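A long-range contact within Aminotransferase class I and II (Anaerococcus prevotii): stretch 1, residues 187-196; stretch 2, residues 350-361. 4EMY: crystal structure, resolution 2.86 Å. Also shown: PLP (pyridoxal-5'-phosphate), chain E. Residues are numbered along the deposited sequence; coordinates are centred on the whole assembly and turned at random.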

# COMPACT_ATOMS: atom_id res chain seq x y z
N PRO A 187 20.18 2.31 -12.61
CA PRO A 187 21.30 1.38 -12.60
C PRO A 187 21.09 0.24 -11.61
O PRO A 187 20.20 0.33 -10.75
CB PRO A 187 22.47 2.26 -12.17
CG PRO A 187 21.85 3.27 -11.27
CD PRO A 187 20.46 3.51 -11.80
N GLY A 188 21.88 -0.82 -11.73
CA GLY A 188 21.83 -1.95 -10.80
C GLY A 188 20.66 -2.87 -11.06
O GLY A 188 19.97 -3.28 -10.14
N ASN A 189 20.46 -3.19 -12.34
CA ASN A 189 19.37 -4.04 -12.84
C ASN A 189 19.25 -5.38 -12.14
O ASN A 189 20.17 -6.19 -12.15
CB ASN A 189 19.56 -4.28 -14.34
CG ASN A 189 18.49 -5.18 -14.93
OD1 ASN A 189 18.69 -6.39 -15.10
ND2 ASN A 189 17.33 -4.61 -15.23
N ASN A 190 18.10 -5.61 -11.53
CA ASN A 190 17.72 -6.93 -11.08
C ASN A 190 17.01 -7.63 -12.26
O ASN A 190 15.98 -7.13 -12.74
CB ASN A 190 16.80 -6.78 -9.85
CG ASN A 190 16.05 -8.05 -9.51
OD1 ASN A 190 16.57 -9.16 -9.63
ND2 ASN A 190 14.83 -7.89 -9.05
N PRO A 191 17.53 -8.78 -12.74
CA PRO A 191 18.56 -9.71 -12.23
C PRO A 191 20.03 -9.49 -12.62
O PRO A 191 20.93 -9.94 -11.89
CB PRO A 191 18.10 -11.05 -12.80
CG PRO A 191 17.37 -10.72 -14.05
CD PRO A 191 16.94 -9.28 -13.99
N THR A 192 20.28 -8.82 -13.74
CA THR A 192 21.58 -8.87 -14.41
C THR A 192 22.75 -8.21 -13.67
O THR A 192 23.86 -8.72 -13.71
CB THR A 192 21.51 -8.28 -15.82
OG1 THR A 192 21.26 -6.87 -15.72
CG2 THR A 192 20.39 -8.93 -16.60
N GLY A 193 22.48 -7.09 -13.02
CA GLY A 193 23.52 -6.30 -12.36
C GLY A 193 24.08 -5.24 -13.30
O GLY A 193 25.04 -4.53 -12.96
N TYR A 194 23.48 -5.13 -14.48
CA TYR A 194 23.93 -4.20 -15.50
C TYR A 194 23.46 -2.78 -15.25
O TYR A 194 22.38 -2.57 -14.70
CB TYR A 194 23.42 -4.65 -16.87
CG TYR A 194 23.99 -3.86 -18.02
CD1 TYR A 194 25.32 -4.00 -18.39
CD2 TYR A 194 23.20 -2.97 -18.73
CE1 TYR A 194 25.86 -3.27 -19.43
CE2 TYR A 194 23.72 -2.23 -19.79
CZ TYR A 194 25.06 -2.39 -20.13
OH TYR A 194 25.61 -1.67 -21.18
N SER A 195 24.27 -1.81 -15.66
CA SER A 195 23.84 -0.42 -15.72
C SER A 195 24.07 0.12 -17.13
O SER A 195 25.15 -0.05 -17.69
CB SER A 195 24.62 0.43 -14.71
OG SER A 195 24.49 -0.07 -13.39
N LEU A 196 23.04 0.74 -17.72
CA LEU A 196 23.21 1.48 -18.96
C LEU A 196 24.24 2.59 -18.72
O LEU A 196 24.20 3.26 -17.69
CB LEU A 196 21.89 2.12 -19.41
CG LEU A 196 20.92 1.30 -20.25
CD1 LEU A 196 20.20 0.25 -19.41
CD2 LEU A 196 19.91 2.23 -20.91
N MSE A 350 29.75 -14.16 -17.50
CA MSE A 350 28.78 -13.47 -16.65
C MSE A 350 28.48 -12.10 -17.21
O MSE A 350 29.37 -11.45 -17.76
CB MSE A 350 29.33 -13.33 -15.23
CG MSE A 350 30.62 -12.54 -15.16
SE MSE A 350 31.00 -11.90 -13.38
CE MSE A 350 29.38 -10.83 -13.09
N ILE A 351 27.24 -11.67 -17.08
CA ILE A 351 26.84 -10.35 -17.55
C ILE A 351 27.63 -9.32 -16.76
O ILE A 351 27.68 -9.41 -15.54
CB ILE A 351 25.32 -10.14 -17.38
CG1 ILE A 351 24.56 -11.15 -18.24
CG2 ILE A 351 24.94 -8.71 -17.74
CD1 ILE A 351 23.06 -11.15 -18.04
N PRO A 352 28.29 -8.37 -17.44
CA PRO A 352 29.13 -7.41 -16.74
C PRO A 352 28.36 -6.73 -15.62
O PRO A 352 27.28 -6.19 -15.86
CB PRO A 352 29.53 -6.41 -17.82
CG PRO A 352 28.80 -6.80 -19.06
CD PRO A 352 28.42 -8.24 -18.90
N TYR A 353 28.92 -6.78 -14.41
CA TYR A 353 28.31 -6.18 -13.22
C TYR A 353 28.70 -4.71 -13.07
O TYR A 353 29.88 -4.36 -13.09
CB TYR A 353 28.71 -6.97 -11.96
CG TYR A 353 28.19 -6.38 -10.66
CD1 TYR A 353 28.96 -5.47 -9.92
CD2 TYR A 353 26.93 -6.74 -10.16
CE1 TYR A 353 28.49 -4.93 -8.74
CE2 TYR A 353 26.46 -6.20 -8.97
CZ TYR A 353 27.24 -5.30 -8.26
OH TYR A 353 26.77 -4.76 -7.07
N PHE A 354 27.70 -3.85 -12.91
CA PHE A 354 27.95 -2.43 -12.70
C PHE A 354 27.42 -1.96 -11.35
O PHE A 354 28.01 -1.07 -10.73
CB PHE A 354 27.38 -1.60 -13.85
CG PHE A 354 28.19 -1.68 -15.11
CD1 PHE A 354 29.23 -0.78 -15.34
CD2 PHE A 354 27.94 -2.67 -16.05
CE1 PHE A 354 29.99 -0.85 -16.50
CE2 PHE A 354 28.70 -2.75 -17.21
CZ PHE A 354 29.72 -1.84 -17.43
N GLY A 355 26.32 -2.57 -10.90
CA GLY A 355 25.75 -2.33 -9.57
C GLY A 355 24.62 -3.29 -9.28
O GLY A 355 24.21 -4.05 -10.15
N GLY A 356 24.10 -3.27 -8.05
CA GLY A 356 22.94 -4.09 -7.71
C GLY A 356 23.18 -5.15 -6.66
O GLY A 356 24.26 -5.22 -6.05
N PHE A 357 22.16 -5.99 -6.45
CA PHE A 357 22.18 -7.03 -5.42
C PHE A 357 22.52 -8.40 -5.98
O PHE A 357 22.72 -9.36 -5.23
CB PHE A 357 20.81 -7.11 -4.72
CG PHE A 357 20.69 -6.22 -3.50
CD1 PHE A 357 21.44 -5.06 -3.37
CD2 PHE A 357 19.78 -6.55 -2.50
CE1 PHE A 357 21.31 -4.25 -2.25
CE2 PHE A 357 19.65 -5.75 -1.38
CZ PHE A 357 20.41 -4.59 -1.26
N PHE A 358 22.58 -8.49 -7.31
CA PHE A 358 22.70 -9.77 -7.98
C PHE A 358 23.73 -9.71 -9.08
O PHE A 358 23.86 -8.69 -9.76
CB PHE A 358 21.36 -10.18 -8.59
CG PHE A 358 20.18 -9.99 -7.69
CD1 PHE A 358 19.43 -8.81 -7.75
CD2 PHE A 358 19.80 -10.98 -6.79
CE1 PHE A 358 18.33 -8.62 -6.92
CE2 PHE A 358 18.70 -10.79 -5.96
CZ PHE A 358 17.97 -9.61 -6.03
N THR A 359 24.46 -10.81 -9.26
CA THR A 359 25.29 -11.05 -10.43
C THR A 359 24.60 -12.14 -11.24
O THR A 359 23.90 -12.98 -10.67
CB THR A 359 26.70 -11.56 -10.05
OG1 THR A 359 26.58 -12.71 -9.21
CG2 THR A 359 27.49 -10.48 -9.34
N PHE A 360 24.80 -12.15 -12.55
CA PHE A 360 24.04 -13.07 -13.39
C PHE A 360 24.90 -13.91 -14.31
O PHE A 360 25.73 -13.40 -15.07
CB PHE A 360 23.00 -12.30 -14.20
CG PHE A 360 21.87 -13.15 -14.70
CD1 PHE A 360 21.90 -13.70 -15.98
CD2 PHE A 360 20.75 -13.38 -13.91
CE1 PHE A 360 20.85 -14.47 -16.45
CE2 PHE A 360 19.70 -14.15 -14.37
CZ PHE A 360 19.75 -14.69 -15.64
N ILE A 361 24.68 -15.22 -14.23
CA ILE A 361 25.30 -16.18 -15.14
C ILE A 361 24.29 -16.57 -16.22
O ILE A 361 23.29 -17.24 -15.94
CB ILE A 361 25.84 -17.42 -14.38
CG1 ILE A 361 27.19 -17.11 -13.75
CG2 ILE A 361 26.04 -18.58 -15.33
CD1 ILE A 361 27.13 -16.40 -12.42
N1 PLP E . 12.29 -2.73 -8.20
C2 PLP E . 13.22 -3.74 -8.41
C2A PLP E . 13.95 -3.82 -9.72
C3 PLP E . 13.50 -4.66 -7.41
O3 PLP E . 14.42 -5.65 -7.63
C4 PLP E . 12.85 -4.62 -6.20
C4A PLP E . 12.61 -5.94 -5.52
O4A PLP E . 13.35 -6.34 -4.62
C5 PLP E . 11.92 -3.60 -5.98
C6 PLP E . 11.63 -2.67 -6.98
C5A PLP E . 11.18 -3.56 -4.65
O4P PLP E . 10.93 -2.25 -4.20
P PLP E . 10.09 -2.10 -2.85
O1P PLP E . 8.64 -2.17 -3.24
O2P PLP E . 10.47 -0.79 -2.20
O3P PLP E . 10.39 -3.24 -1.91
O HOH W 1 20.37 -5.81 -8.51

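The two stretches meet as a close, glycine-rich loop-to-loop contact, pinned by a single carbonyl that accepts two backbone hydrogen bonds and flanked by aromatic and aliphatic side chains. Stretch 1 has no regular secondary structure, and stretch 2 is loop or turn until it enters a strand at Thr359. Together they bury 652 Å².

The polar centre is the carbonyl of Gly193. Gly193 O accepts from Phe354 N at 2.7 Å and from Gly355 N at 3.1 Å, both nearly linear, so two consecutive amides of stretch 2 converge on one acceptor. Gly355 turns its own carbonyl back toward stretch 1, where Gly355 O lies 3.2 Å from Gly188 CA and 3.2 Å from Gly193 CA in CA-H...O contacts.

Such proximity depends on glycine. The CA atoms of Gly188 and Gly356 are 3.9 Å apart, and a CB on Gly193 would clash with Phe358 O and the Tyr353 ring. Gly193 and Gly356 also have backbone angles that by themselves call for glycine. A water extends the junction, donating to Gly188 O at 3.0 Å and accepting from Phe357 N at 2.7 Å.

Stretch 1 is braced from within. Asn189 OD1 accepts from Thr192 OG1 at 2.7 Å and from Thr192 N at 3.2 Å, while Gly193 N donates to Asn189 O at 2.6 Å. These bonds hold the turn that presents the Gly193 carbonyl. Ser195 OG accepts from Gly188 N at 3.2 Å and also packs against stretch 2, 3.3 Å from Phe354 CB.

Side chains close the contact around these backbone bonds. Phe354 points toward stretch 1, and Phe354 CE2 approaches Tyr194 CE1 to 3.6 Å; the two ring planes are nearly perpendicular, at 89°. Ser195 O lies over one face of the Phe354 ring. Farther along, Phe360 CD2 meets Pro191 CB at 3.7 Å, and Ile351 CD1 reaches Thr192 CG2 at 3.8 Å, so nonpolar groups cover the bend at Pro191 and Thr192. The peptide bond before Pro191 is cis.

Phe358, also directed toward stretch 1, is the residue of its stretch most extensively covered by the other. Phe358 CB sits 3.3 Å from Pro191 O, and Phe358 CE1 is 3.3 Å from Asn190 OD1. Asn190 thus links this packing to the cofactor: Asn190 ND2 donates to PLP O3 at 2.7 Å, while the same side chain rests beside Phe358.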